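Local coordinates for outer membrane protein SusF (Bacteroides thetaiotaomicron, PDB 4FE9) that binds starch at the bacterial cell surface through its carbohydrate-binding modules, ahead of transport into the periplasm for degradation, at residues D149-G157 with N165-D173; L285-W296 with L351-D359. All coordinates share one frame; numbering follows the deposited sequence.

Contact 1: D149-G157 with N165-D173; sequences DPDGYYIVG and NSAQQMKKD
Tyr154 and Gln169 face each other as a non-hydrogen-bonded antiparallel pair, and their side chains make the principal contact on their side of the sheet. CG of Gln169 sits over one face of the phenol, 4.0 Å from the Tyr154 ring centroid, a CH-pi contact. The Gln169 chain leaves its backbone with CG opposite N (chi1 -164°) and then stays extended, which carries it across the ring toward the hydroxyl, its amide nearly parallel to the ring, the two planes 8° apart. Ala167 suits a place with little room: its CB touches the same ring at CD2 and lies 3.5 Å from CG2 of Val156, tighter than usual for two carbons. Were Tyr154 an alanine, Gln169 CG would probably lose the ring face it rests on and Ala167 CB a neighbour, leaving the amide freer to turn.

On the other face Ile155 packs against Met170, whose flexible thioether brings SD to 3.8 Å from CD1 of Ile155. This apolar pair suits the buried side, where Ile155 also touches Phe192 and Ile194.

Backbone bonds fix the register. Ile155 and Gln168 bond both ways, N of Ile155 lying 2.8 Å from O of Gln168, and Met170 N reaches Tyr153 O at 2.9 Å, nearly straight at 172°. A water then links the strands, accepting from Tyr153 N and donating to Met170 O.

Ahead of the strand, Asp149 forms an Asx turn, its OD2 accepting from Asp151 N. The whole is an antiparallel beta hairpin in the beta-sheet of the first starch-binding module, close to the glucose-binding residue Phe192.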
loop_
_atom_site.group_PDB
_atom_site.type_symbol
_atom_site.label_atom_id
_atom_site.label_comp_id
_atom_site.label_asym_id
_atom_site.label_seq_id
_atom_site.Cartn_x
_atom_site.Cartn_y
_atom_site.Cartn_z
ATOM N N ASP A 149 15.055 19.308 -4.869
ATOM C CA ASP A 149 15.256 20.620 -4.221
ATOM C C ASP A 149 15.696 20.384 -2.769
ATOM O O ASP A 149 15.055 19.630 -2.063
ATOM C CB ASP A 149 13.966 21.447 -4.268
ATOM C CG ASP A 149 14.198 22.915 -3.917
ATOM O OD1 ASP A 149 13.996 23.780 -4.795
ATOM O OD2 ASP A 149 14.690 23.191 -2.800
ATOM N N PRO A 150 16.877 20.936 -2.371
ATOM C CA PRO A 150 17.411 20.666 -1.000
ATOM C C PRO A 150 16.472 21.186 0.115
ATOM O O PRO A 150 16.409 20.598 1.199
ATOM C CB PRO A 150 18.752 21.439 -0.969
ATOM C CG PRO A 150 18.737 22.368 -2.168
ATOM C CD PRO A 150 17.836 21.702 -3.204
ATOM N N ASP A 151 15.638 22.158 -0.213
ATOM C CA ASP A 151 14.710 22.709 0.753
ATOM C C ASP A 151 13.284 22.162 0.594
ATOM O O ASP A 151 12.363 22.671 1.198
ATOM C CB ASP A 151 14.708 24.226 0.661
ATOM C CG ASP A 151 16.065 24.823 0.994
ATOM O OD1 ASP A 151 16.517 24.624 2.134
ATOM O OD2 ASP A 151 16.748 25.335 0.067
ATOM N N GLY A 152 13.108 21.130 -0.216
ATOM C CA GLY A 152 11.832 20.391 -0.220
ATOM C C GLY A 152 10.800 20.946 -1.200
ATOM O O GLY A 152 11.141 21.657 -2.138
ATOM N N TYR A 153 9.533 20.602 -0.977
ATOM C CA TYR A 153 8.461 20.888 -1.931
ATOM C C TYR A 153 7.236 21.458 -1.216
ATOM O O TYR A 153 6.942 21.071 -0.100
ATOM C CB TYR A 153 8.060 19.600 -2.663
ATOM C CG TYR A 153 9.159 19.076 -3.536
ATOM C CD1 TYR A 153 9.352 19.611 -4.797
ATOM C CD2 TYR A 153 10.180 18.272 -2.996
ATOM C CE1 TYR A 153 10.528 19.315 -5.550
ATOM C CE2 TYR A 153 11.338 17.956 -3.754
ATOM C CZ TYR A 153 11.464 18.436 -5.037
ATOM O OH TYR A 153 12.609 18.174 -5.772
ATOM N N TYR A 154 6.482 22.292 -1.926
ATOM C CA TYR A 154 5.280 22.902 -1.376
ATOM C C TYR A 154 4.053 22.601 -2.278
ATOM O O TYR A 154 4.199 22.483 -3.510
ATOM C CB TYR A 154 5.492 24.399 -1.275
ATOM C CG TYR A 154 6.437 24.779 -0.189
ATOM C CD1 TYR A 154 7.813 24.636 -0.357
ATOM C CD2 TYR A 154 5.969 25.265 1.033
ATOM C CE1 TYR A 154 8.703 24.987 0.660
ATOM C CE2 TYR A 154 6.848 25.653 2.039
ATOM C CZ TYR A 154 8.210 25.488 1.860
ATOM O OH TYR A 154 9.080 25.808 2.878
ATOM N N ILE A 155 2.872 22.462 -1.668
ATOM C CA ILE A 155 1.613 22.465 -2.423
ATOM C C ILE A 155 0.980 23.840 -2.384
ATOM O O ILE A 155 0.877 24.476 -1.304
ATOM C CB ILE A 155 0.613 21.465 -1.868
ATOM C CG1 ILE A 155 1.208 20.059 -1.816
ATOM C CG2 ILE A 155 -0.723 21.522 -2.646
ATOM C CD1 ILE A 155 1.341 19.421 -3.135
ATOM N N VAL A 156 0.494 24.275 -3.544
ATOM C CA VAL A 156 -0.291 25.483 -3.671
ATOM C C VAL A 156 -1.524 25.109 -4.548
ATOM O O VAL A 156 -1.371 24.479 -5.591
ATOM C CB VAL A 156 0.540 26.579 -4.402
ATOM C CG1 VAL A 156 -0.304 27.785 -4.754
ATOM C CG2 VAL A 156 1.705 27.005 -3.555
ATOM N N GLY A 157 -2.724 25.490 -4.126
ATOM C CA GLY A 157 -3.923 25.223 -4.920
ATOM C C GLY A 157 -5.141 26.010 -4.482
ATOM O O GLY A 157 -5.015 27.034 -3.801
ATOM N N ASN A 165 2.633 32.897 0.418
ATOM C CA ASN A 165 2.340 32.863 1.867
ATOM C C ASN A 165 1.464 31.704 2.265
ATOM O O ASN A 165 1.530 31.255 3.385
ATOM C CB ASN A 165 1.701 34.180 2.366
ATOM C CG ASN A 165 2.658 35.368 2.299
ATOM O OD1 ASN A 165 3.888 35.213 2.417
ATOM N ND2 ASN A 165 2.102 36.557 2.033
ATOM N N SER A 166 0.600 31.251 1.356
ATOM C CA SER A 166 -0.356 30.158 1.683
ATOM C C SER A 166 0.196 28.756 1.388
ATOM O O SER A 166 -0.475 27.749 1.676
ATOM C CB SER A 166 -1.672 30.347 0.937
ATOM O OG SER A 166 -2.096 31.693 1.015
ATOM N N ALA A 167 1.352 28.689 0.731
ATOM C CA ALA A 167 1.904 27.377 0.290
ATOM C C ALA A 167 2.124 26.450 1.475
ATOM O O ALA A 167 2.482 26.891 2.523
ATOM C CB ALA A 167 3.189 27.570 -0.484
ATOM N N GLN A 168 1.724 25.199 1.347
ATOM C CA GLN A 168 1.873 24.256 2.432
ATOM C C GLN A 168 3.009 23.274 2.180
ATOM O O GLN A 168 3.061 22.649 1.120
ATOM C CB GLN A 168 0.573 23.508 2.649
ATOM C CG GLN A 168 -0.513 24.399 3.304
ATOM C CD GLN A 168 -1.821 23.653 3.530
ATOM O OE1 GLN A 168 -1.822 22.439 3.727
ATOM N NE2 GLN A 168 -2.935 24.398 3.591
ATOM N N GLN A 169 3.931 23.152 3.133
ATOM C CA GLN A 169 5.108 22.304 2.927
ATOM C C GLN A 169 4.759 20.831 3.024
ATOM O O GLN A 169 4.134 20.400 3.983
ATOM C CB GLN A 169 6.245 22.627 3.912
ATOM C CG GLN A 169 7.572 22.048 3.454
ATOM C CD GLN A 169 8.749 22.538 4.271
ATOM O OE1 GLN A 169 8.578 23.104 5.346
ATOM N NE2 GLN A 169 9.945 22.219 3.821
ATOM N N MET A 170 5.296 20.051 2.098
ATOM C CA MET A 170 5.170 18.596 2.145
ATOM C C MET A 170 6.167 17.983 3.137
ATOM O O MET A 170 7.276 18.484 3.271
ATOM C CB MET A 170 5.413 18.023 0.743
ATOM C CG MET A 170 4.549 18.699 -0.335
ATOM S SD MET A 170 4.517 17.765 -1.893
ATOM C CE MET A 170 3.438 16.395 -1.443
ATOM N N LYS A 171 5.742 16.925 3.839
ATOM C CA LYS A 171 6.624 16.206 4.789
ATOM C C LYS A 171 7.415 15.129 4.071
ATOM O O LYS A 171 6.841 14.245 3.453
ATOM C CB LYS A 171 5.801 15.548 5.933
ATOM C CG LYS A 171 5.115 16.569 6.914
ATOM C CD LYS A 171 5.839 17.925 6.911
ATOM C CE LYS A 171 5.298 18.867 7.998
ATOM N NZ LYS A 171 4.063 18.315 8.648
ATOM N N LYS A 172 8.736 15.164 4.222
ATOM C CA LYS A 172 9.584 14.097 3.713
ATOM C C LYS A 172 9.463 12.854 4.560
ATOM O O LYS A 172 9.780 12.874 5.727
ATOM C CB LYS A 172 11.045 14.545 3.651
ATOM C CG LYS A 172 11.948 13.559 2.961
ATOM C CD LYS A 172 13.059 14.252 2.225
ATOM C CE LYS A 172 14.282 14.425 3.100
ATOM N NZ LYS A 172 14.174 15.650 3.903
ATOM N N ASP A 173 9.006 11.766 3.960
ATOM C CA ASP A 173 8.849 10.517 4.679
ATOM C C ASP A 173 10.162 10.062 5.342
ATOM O O ASP A 173 11.256 10.243 4.783
ATOM C CB ASP A 173 8.313 9.430 3.756
ATOM C CG ASP A 173 7.754 8.240 4.518
ATOM O OD1 ASP A 173 7.686 8.310 5.774
ATOM O OD2 ASP A 173 7.428 7.219 3.870
HETATM O O HOH W 1 9.240 19.493 1.735
#

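Contact 2: L285-W296 with L351-D359; sequences LVPVNGTKGTFW and LVYVSVIGD
Thr294 and Ser355 meet as a non-hydrogen-bonded pair between two antiparallel strands in the eight-stranded sheet of the second carbohydrate-binding module. Strand 294-296 is also the second arm of a hairpin with 286-287, and so lies between that arm and 351-357.

The side chain of Thr294, modelled in two conformers, can be followed outward in the one given here. CB lies 3.8 Å from Val354 O. Beyond it the two branches part: the methyl CG2, anti to the carbonyl carbon, comes to 3.1 Å from Ser355 OG, a close approach that the second conformer makes doubtful. In this same conformer the hydroxyl OG1 (chi1 70°) turns back into its own loop and donates to Thr291 O. That carbonyl also takes the backbone N of Thr294, both donors approaching from the same face of its plane. A beta-branched residue with a hydroxyl would suit the place, presenting a methyl to the neighbouring strand while tying down the turn 291-294.

Gly293 fits for another reason: its phi is positive, and a CB would run into Val356 O. Its own O accepts from Val356 N at 2.8 Å. Phe295 and Val354 form the hydrogen-bonded pair, exchanging two backbone bonds.

On the side of Phe295 and Val354, the methyl CD2 of Leu285 packs 4.0 Å from CG2 of Val354, the two side chains crossing at about a right angle; branched aliphatic side chains suit this buried layer, to which Phe299 adds a ring touching Leu285. At the turn end, the Lys292 chain runs crosswise to that of Ile357, CD meeting CG1, while its NZ bonds to Asn257 O. Further along, Val352 O lies 3.1 Å from CA of Trp296, a CA-H...O contact.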
loop_
_atom_site.group_PDB
_atom_site.type_symbol
_atom_site.label_atom_id
_atom_site.label_comp_id
_atom_site.label_asym_id
_atom_site.label_seq_id
_atom_site.Cartn_x
_atom_site.Cartn_y
_atom_site.Cartn_z
ATOM N N LEU A 285 -13.402 -3.951 18.355
ATOM C CA LEU A 285 -11.930 -3.913 18.495
ATOM C C LEU A 285 -11.458 -2.640 19.197
ATOM O O LEU A 285 -12.188 -1.703 19.318
ATOM C CB LEU A 285 -11.236 -4.045 17.139
ATOM C CG LEU A 285 -11.208 -5.475 16.564
ATOM C CD1 LEU A 285 -12.594 -5.808 15.907
ATOM C CD2 LEU A 285 -10.048 -5.623 15.551
ATOM N N VAL A 286 -10.208 -2.637 19.621
ATOM C CA VAL A 286 -9.676 -1.565 20.438
ATOM C C VAL A 286 -8.841 -0.625 19.551
ATOM O O VAL A 286 -7.939 -1.093 18.830
ATOM C CB VAL A 286 -8.786 -2.145 21.543
ATOM C CG1 VAL A 286 -8.256 -1.008 22.493
ATOM C CG2 VAL A 286 -9.555 -3.246 22.333
ATOM N N PRO A 287 -9.163 0.691 19.551
ATOM C CA PRO A 287 -8.307 1.575 18.725
ATOM C C PRO A 287 -6.846 1.601 19.226
ATOM O O PRO A 287 -6.610 1.646 20.418
ATOM C CB PRO A 287 -8.982 2.980 18.851
ATOM C CG PRO A 287 -9.796 2.918 20.119
ATOM C CD PRO A 287 -10.040 1.431 20.479
ATOM N N VAL A 288 -5.890 1.547 18.309
ATOM C CA VAL A 288 -4.507 1.819 18.645
ATOM C C VAL A 288 -4.308 3.331 18.907
ATOM O O VAL A 288 -4.759 4.159 18.123
ATOM C CB VAL A 288 -3.545 1.363 17.492
ATOM C CG1 VAL A 288 -2.105 1.716 17.830
ATOM C CG2 VAL A 288 -3.689 -0.138 17.243
ATOM N N ASN A 289 -3.624 3.668 20.007
ATOM C CA ASN A 289 -3.555 5.052 20.496
ATOM C C ASN A 289 -2.932 5.984 19.464
ATOM O O ASN A 289 -1.870 5.686 18.919
ATOM C CB ASN A 289 -2.753 5.115 21.797
ATOM C CG ASN A 289 -2.784 6.511 22.446
ATOM O OD1 ASN A 289 -2.175 7.439 21.950
ATOM N ND2 ASN A 289 -3.409 6.611 23.600
ATOM N N GLY A 290 -3.667 7.054 19.127
ATOM C CA GLY A 290 -3.166 8.120 18.268
ATOM C C GLY A 290 -2.884 7.640 16.867
ATOM O O GLY A 290 -2.039 8.202 16.183
ATOM N N THR A 291 -3.440 6.481 16.498
ATOM C CA THR A 291 -3.031 5.854 15.252
ATOM C C THR A 291 -4.224 5.604 14.361
ATOM O O THR A 291 -4.985 4.653 14.562
ATOM C CB THR A 291 -2.207 4.541 15.470
ATOM O OG1 THR A 291 -1.100 4.793 16.365
ATOM C CG2 THR A 291 -1.679 4.027 14.148
ATOM N N LYS A 292 -4.370 6.486 13.377
ATOM C CA LYS A 292 -5.538 6.582 12.488
ATOM C C LYS A 292 -6.040 5.218 11.945
ATOM O O LYS A 292 -5.356 4.549 11.189
ATOM C CB LYS A 292 -5.164 7.510 11.309
ATOM C CG LYS A 292 -6.276 7.816 10.330
ATOM C CD LYS A 292 -5.731 8.598 9.100
ATOM C CE LYS A 292 -5.733 10.099 9.346
ATOM N NZ LYS A 292 -7.079 10.670 9.097
ATOM N N GLY A 293 -7.293 4.907 12.213
ATOM C CA GLY A 293 -7.965 3.819 11.499
ATOM C C GLY A 293 -7.390 2.431 11.833
ATOM O O GLY A 293 -7.593 1.481 11.091
ATOM N N THR A 294 -6.681 2.324 12.952
ATOM C CA THR A 294 -6.065 1.070 13.324
ATOM C C THR A 294 -6.552 0.538 14.659
ATOM O O THR A 294 -6.749 1.313 15.624
ATOM C CB THR A 294 -4.549 1.164 13.313
ATOM O OG1 THR A 294 -4.107 1.987 14.398
ATOM C CG2 THR A 294 -4.081 1.766 12.016
ATOM N N PHE A 295 -6.735 -0.788 14.727
ATOM C CA PHE A 295 -7.503 -1.436 15.804
ATOM C C PHE A 295 -6.912 -2.800 16.071
ATOM O O PHE A 295 -6.187 -3.340 15.228
ATOM C CB PHE A 295 -8.983 -1.611 15.408
ATOM C CG PHE A 295 -9.660 -0.354 15.066
ATOM C CD1 PHE A 295 -10.334 0.366 16.032
ATOM C CD2 PHE A 295 -9.702 0.089 13.760
ATOM C CE1 PHE A 295 -10.945 1.574 15.715
ATOM C CE2 PHE A 295 -10.342 1.279 13.425
ATOM C CZ PHE A 295 -10.944 2.031 14.405
ATOM N N TRP A 296 -7.202 -3.349 17.240
ATOM C CA TRP A 296 -6.742 -4.675 17.603
ATOM C C TRP A 296 -7.697 -5.357 18.590
ATOM O O TRP A 296 -8.608 -4.713 19.165
ATOM C CB TRP A 296 -5.309 -4.645 18.153
ATOM C CG TRP A 296 -5.181 -3.961 19.531
ATOM C CD1 TRP A 296 -5.146 -2.608 19.780
ATOM C CD2 TRP A 296 -5.258 -4.600 20.815
ATOM N NE1 TRP A 296 -5.202 -2.368 21.147
ATOM C CE2 TRP A 296 -5.211 -3.577 21.800
ATOM C CE3 TRP A 296 -5.448 -5.926 21.227
ATOM C CZ2 TRP A 296 -5.225 -3.854 23.145
ATOM C CZ3 TRP A 296 -5.399 -6.211 22.572
ATOM C CH2 TRP A 296 -5.279 -5.187 23.522
ATOM N N LEU A 351 -4.015 -12.447 18.330
ATOM C CA LEU A 351 -4.053 -10.982 18.221
ATOM C C LEU A 351 -4.394 -10.567 16.795
ATOM O O LEU A 351 -3.604 -10.806 15.859
ATOM C CB LEU A 351 -2.703 -10.359 18.635
ATOM C CG LEU A 351 -2.682 -8.798 18.648
ATOM C CD1 LEU A 351 -1.778 -8.230 19.728
ATOM C CD2 LEU A 351 -2.309 -8.233 17.332
ATOM N N VAL A 352 -5.612 -10.062 16.611
ATOM C CA VAL A 352 -6.040 -9.556 15.338
ATOM C C VAL A 352 -5.723 -8.053 15.227
ATOM O O VAL A 352 -6.075 -7.263 16.122
ATOM C CB VAL A 352 -7.528 -9.763 15.168
ATOM C CG1 VAL A 352 -7.996 -9.157 13.877
ATOM C CG2 VAL A 352 -7.863 -11.284 15.195
ATOM N N TYR A 353 -5.026 -7.671 14.164
ATOM C CA TYR A 353 -4.685 -6.275 13.907
ATOM C C TYR A 353 -5.267 -5.817 12.568
ATOM O O TYR A 353 -5.096 -6.502 11.556
ATOM C CB TYR A 353 -3.174 -6.130 13.908
ATOM C CG TYR A 353 -2.660 -4.802 13.420
ATOM C CD1 TYR A 353 -2.447 -4.572 12.070
ATOM C CD2 TYR A 353 -2.282 -3.813 14.319
ATOM C CE1 TYR A 353 -1.888 -3.376 11.619
ATOM C CE2 TYR A 353 -1.721 -2.633 13.890
ATOM C CZ TYR A 353 -1.547 -2.410 12.533
ATOM O OH TYR A 353 -1.020 -1.215 12.100
ATOM N N VAL A 354 -6.055 -4.725 12.584
ATOM C CA VAL A 354 -6.782 -4.256 11.397
ATOM C C VAL A 354 -6.522 -2.731 11.170
ATOM O O VAL A 354 -6.513 -1.924 12.125
ATOM C CB VAL A 354 -8.302 -4.477 11.509
ATOM C CG1 VAL A 354 -9.011 -4.016 10.211
ATOM C CG2 VAL A 354 -8.648 -5.933 11.813
ATOM N N SER A 355 -6.235 -2.361 9.936
ATOM C CA SER A 355 -5.999 -0.961 9.601
ATOM C C SER A 355 -6.829 -0.574 8.378
ATOM O O SER A 355 -6.917 -1.337 7.413
ATOM C CB SER A 355 -4.512 -0.739 9.334
ATOM O OG SER A 355 -4.226 0.625 9.130
ATOM N N VAL A 356 -7.520 0.555 8.456
ATOM C CA VAL A 356 -8.422 1.000 7.377
ATOM C C VAL A 356 -8.220 2.503 7.192
ATOM O O VAL A 356 -8.454 3.295 8.125
ATOM C CB VAL A 356 -9.908 0.751 7.755
ATOM C CG1 VAL A 356 -10.868 1.267 6.659
ATOM C CG2 VAL A 356 -10.150 -0.720 8.034
ATOM N N ILE A 357 -7.641 2.890 6.077
ATOM C CA ILE A 357 -7.607 4.285 5.742
ATOM C C ILE A 357 -8.120 4.491 4.347
ATOM O O ILE A 357 -7.647 3.848 3.413
ATOM C CB ILE A 357 -6.217 4.865 5.882
ATOM C CG1 ILE A 357 -5.796 4.862 7.342
ATOM C CG2 ILE A 357 -6.185 6.325 5.351
ATOM C CD1 ILE A 357 -4.340 4.559 7.543
ATOM N N GLY A 358 -9.184 5.283 4.228
ATOM C CA GLY A 358 -9.903 5.412 2.984
ATOM C C GLY A 358 -10.286 4.057 2.421
ATOM O O GLY A 358 -11.030 3.310 3.045
ATOM N N ASP A 359 -9.638 3.693 1.314
ATOM C CA ASP A 359 -9.908 2.426 0.608
ATOM C C ASP A 359 -8.985 1.277 1.051
ATOM O O ASP A 359 -9.329 0.118 0.865
ATOM C CB ASP A 359 -9.751 2.636 -0.900
ATOM C CG ASP A 359 -10.902 3.417 -1.502
ATOM O OD1 ASP A 359 -12.074 2.986 -1.325
ATOM O OD2 ASP A 359 -10.641 4.484 -2.118
#

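Contact 1 comes first in the chain and contact 2 follows, in the first and second carbohydrate-binding modules respectively. Their centres are 29 Å apart and their nearest atoms about 13 Å. Each lies in its own antiparallel sheet: 153-157 with 168-172 pairs strands adjacent in sequence, whereas 294-301 with 348-357 joins strands whose contacting segments are separated by about half of the module, including a short helix. Contact 1 lies beside a glucose-binding residue, while contact 2 lies away from the known glycan and sodium sites. Each module closes its own sheet, and each holds a bound glycan, giving this surface protein successive starch-binding units.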